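Local coordinates for N-acetylglucosamine-6-phosphate deacetylase (Thermotoga maritima, PDB 1O12), which probably removes the acetyl group from N-acetylglucosamine 6-phosphate, as a divalent-metal-dependent hydrolase of the NagA family, at residues E237-L245 / T299-F307. Numbering follows the deposited sequence.
Sequences ELICDGVHL and TLAGSTLFF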
loop_
_atom_site.group_PDB
_atom_site.type_symbol
_atom_site.label_atom_id
_atom_site.label_comp_id
_atom_site.label_asym_id
_atom_site.label_seq_id
_atom_site.Cartn_x
_atom_site.Cartn_y
_atom_site.Cartn_z
ATOM N N GLU A 237 12.033 -6.826 4.160
ATOM C CA GLU A 237 12.607 -7.993 3.542
ATOM C C GLU A 237 11.436 -8.820 2.980
ATOM O O GLU A 237 10.374 -8.870 3.565
ATOM C CB GLU A 237 13.534 -8.757 4.524
ATOM C CG GLU A 237 12.917 -9.603 5.583
ATOM C CD GLU A 237 13.960 -10.269 6.497
ATOM O OE1 GLU A 237 13.595 -11.262 7.148
ATOM O OE2 GLU A 237 15.128 -9.809 6.590
ATOM N N LEU A 238 11.630 -9.413 1.810
ATOM C CA LEU A 238 10.591 -10.195 1.164
ATOM C C LEU A 238 11.057 -11.602 0.754
ATOM O O LEU A 238 12.125 -11.760 0.176
ATOM C CB LEU A 238 10.122 -9.487 -0.103
ATOM C CG LEU A 238 9.704 -8.028 -0.220
ATOM C CD1 LEU A 238 9.195 -7.832 -1.665
ATOM C CD2 LEU A 238 8.613 -7.650 0.802
ATOM N N ILE A 239 10.257 -12.619 1.040
ATOM C CA ILE A 239 10.610 -13.975 0.628
ATOM C C ILE A 239 9.908 -14.230 -0.709
ATOM O O ILE A 239 8.704 -14.455 -0.721
ATOM C CB ILE A 239 10.133 -15.015 1.661
ATOM C CG1 ILE A 239 10.834 -14.780 2.999
ATOM C CG2 ILE A 239 10.391 -16.441 1.137
ATOM C CD1 ILE A 239 10.133 -15.446 4.173
ATOM N N CYS A 240 10.638 -14.198 -1.827
ATOM C CA CYS A 240 10.007 -14.387 -3.127
ATOM C C CYS A 240 9.850 -15.784 -3.660
ATOM O O CYS A 240 10.332 -16.094 -4.742
ATOM C CB CYS A 240 10.711 -13.565 -4.175
ATOM S SG CYS A 240 10.479 -11.872 -3.846
ATOM N N ASP A 241 9.123 -16.601 -2.917
ATOM C CA ASP A 241 8.905 -17.978 -3.280
ATOM C C ASP A 241 7.515 -18.233 -3.829
ATOM O O ASP A 241 7.172 -19.370 -4.139
ATOM C CB ASP A 241 9.147 -18.886 -2.075
ATOM C CG ASP A 241 8.275 -18.535 -0.893
ATOM O OD1 ASP A 241 8.455 -19.190 0.156
ATOM O OD2 ASP A 241 7.421 -17.625 -0.993
ATOM N N GLY A 242 6.721 -17.177 -3.941
ATOM C CA GLY A 242 5.371 -17.319 -4.466
ATOM C C GLY A 242 4.369 -17.822 -3.448
ATOM O O GLY A 242 3.168 -17.841 -3.722
ATOM N N VAL A 243 4.864 -18.225 -2.279
ATOM C CA VAL A 243 4.015 -18.719 -1.207
ATOM C C VAL A 243 3.909 -17.729 -0.031
ATOM O O VAL A 243 2.799 -17.411 0.403
ATOM C CB VAL A 243 4.542 -20.078 -0.718
ATOM C CG1 VAL A 243 3.588 -20.684 0.303
ATOM C CG2 VAL A 243 4.722 -20.999 -1.928
ATOM N N HIS A 244 5.048 -17.258 0.502
ATOM C CA HIS A 244 5.018 -16.282 1.601
ATOM C C HIS A 244 4.306 -15.003 1.149
ATOM O O HIS A 244 3.720 -14.287 1.965
ATOM C CB HIS A 244 6.423 -15.971 2.094
ATOM C CG HIS A 244 7.013 -17.065 2.929
ATOM N ND1 HIS A 244 7.451 -18.258 2.390
ATOM C CD2 HIS A 244 7.158 -17.181 4.269
ATOM C CE1 HIS A 244 7.834 -19.061 3.362
ATOM N NE2 HIS A 244 7.666 -18.432 4.511
ATOM N N LEU A 245 4.375 -14.722 -0.149
ATOM C CA LEU A 245 3.664 -13.603 -0.773
ATOM C C LEU A 245 3.260 -14.090 -2.159
ATOM O O LEU A 245 3.996 -14.860 -2.798
ATOM C CB LEU A 245 4.537 -12.380 -0.999
ATOM C CG LEU A 245 5.142 -11.557 0.112
ATOM C CD1 LEU A 245 6.289 -12.315 0.730
ATOM C CD2 LEU A 245 5.645 -10.240 -0.515
ATOM N N THR A 299 1.012 -23.714 9.491
ATOM C CA THR A 299 1.865 -22.524 9.498
ATOM C C THR A 299 3.124 -22.678 8.652
ATOM O O THR A 299 3.825 -23.686 8.762
ATOM C CB THR A 299 2.338 -22.185 10.924
ATOM O OG1 THR A 299 1.204 -22.105 11.792
ATOM C CG2 THR A 299 3.109 -20.860 10.942
ATOM N N LEU A 300 3.424 -21.684 7.819
ATOM C CA LEU A 300 4.646 -21.761 7.027
ATOM C C LEU A 300 5.810 -21.831 8.014
ATOM O O LEU A 300 5.804 -21.142 9.040
ATOM C CB LEU A 300 4.808 -20.527 6.136
ATOM C CG LEU A 300 3.852 -20.460 4.933
ATOM C CD1 LEU A 300 3.981 -19.081 4.276
ATOM C CD2 LEU A 300 4.139 -21.601 3.948
ATOM N N ALA A 301 6.788 -22.683 7.716
ATOM C CA ALA A 301 7.959 -22.842 8.568
ATOM C C ALA A 301 9.253 -22.566 7.791
ATOM O O ALA A 301 10.090 -23.461 7.667
ATOM C CB ALA A 301 7.991 -24.252 9.136
ATOM N N GLY A 302 9.420 -21.337 7.289
ATOM C CA GLY A 302 10.607 -20.993 6.521
ATOM C C GLY A 302 10.338 -21.260 5.047
ATOM O O GLY A 302 9.186 -21.198 4.626
ATOM N N SER A 303 11.376 -21.562 4.269
ATOM C CA SER A 303 11.208 -21.863 2.843
ATOM C C SER A 303 12.315 -22.788 2.363
ATOM O O SER A 303 13.236 -23.129 3.109
ATOM C CB SER A 303 11.285 -20.587 1.988
ATOM O OG SER A 303 12.642 -20.247 1.698
ATOM N N THR A 304 12.228 -23.184 1.103
ATOM C CA THR A 304 13.271 -24.023 0.503
ATOM C C THR A 304 13.798 -23.245 -0.715
ATOM O O THR A 304 14.416 -23.789 -1.615
ATOM C CB THR A 304 12.728 -25.418 0.080
ATOM O OG1 THR A 304 11.699 -25.265 -0.906
ATOM C CG2 THR A 304 12.158 -26.137 1.289
ATOM N N LEU A 305 13.553 -21.940 -0.688
ATOM C CA LEU A 305 13.941 -21.019 -1.738
ATOM C C LEU A 305 15.457 -20.806 -1.817
ATOM O O LEU A 305 16.065 -20.429 -0.825
ATOM C CB LEU A 305 13.240 -19.687 -1.469
ATOM C CG LEU A 305 13.441 -18.551 -2.471
ATOM C CD1 LEU A 305 12.899 -18.950 -3.820
ATOM C CD2 LEU A 305 12.743 -17.317 -1.959
ATOM N N PHE A 306 16.065 -21.065 -2.976
ATOM C CA PHE A 306 17.503 -20.821 -3.150
ATOM C C PHE A 306 17.630 -19.337 -3.476
ATOM O O PHE A 306 16.786 -18.794 -4.183
ATOM C CB PHE A 306 18.101 -21.640 -4.301
ATOM C CG PHE A 306 18.333 -23.094 -3.976
ATOM C CD1 PHE A 306 18.353 -23.545 -2.664
ATOM C CD2 PHE A 306 18.563 -24.022 -5.001
ATOM C CE1 PHE A 306 18.598 -24.887 -2.373
ATOM C CE2 PHE A 306 18.807 -25.371 -4.708
ATOM C CZ PHE A 306 18.824 -25.795 -3.398
ATOM N N PHE A 307 18.666 -18.672 -2.976
ATOM C CA PHE A 307 18.776 -17.251 -3.236
ATOM C C PHE A 307 18.660 -16.965 -4.720
ATOM O O PHE A 307 17.942 -16.054 -5.145
ATOM C CB PHE A 307 20.076 -16.678 -2.710
ATOM C CG PHE A 307 20.017 -15.190 -2.533
ATOM C CD1 PHE A 307 20.256 -14.340 -3.607
ATOM C CD2 PHE A 307 19.621 -14.644 -1.314
ATOM C CE1 PHE A 307 20.091 -12.965 -3.464
ATOM C CE2 PHE A 307 19.452 -13.280 -1.148
ATOM C CZ PHE A 307 19.684 -12.432 -2.223
#
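His-244 lays its imidazole against Leu-300. Followed outward from CB, its CG, beside the backbone N (chi1 -75°), lies 3.9 Å from Leu-300 CD1. ND1 turns back to its own loop and donates to Asp-241 OD1 at 2.6 Å, on the syn lone pair. CD2 lies under Leu-300 CD1. That methyl sits over the ring centre, a CH-pi contact 3.7 Å from the centroid of the His-244 ring. Ile-239 CD1 covers the opposite face, nearer the rim. NE2 at the tip also lies 3.7 Å from Leu-300 CD1. Asp-241 OD2 accepts from Val-243 N, closing an Asx turn, and from His-244 N, completing an Asx motif; the two bonds hold the carboxylate in place. The loop follows strand 235-239 in the TIM-barrel-type fold of the amidohydrolases. His-244 and Leu-300 to Gly-302 are predicted to bind substrate, and Gly-302 lies near Asp-267, the predicted proton donor/acceptor. With an alanine in place of this histidine, Asp-241 OD1 would probably lose its ring donor and a gap would open beneath Leu-300 CD1. Farther along, Leu-305 CD2 packs 3.9 Å from Asp-241 CB and also meets Ile-239 CG2. Ser-303 OG accepts from Leu-305 N in an ST turn and is also hydrogen-bonded to Thr-266 O.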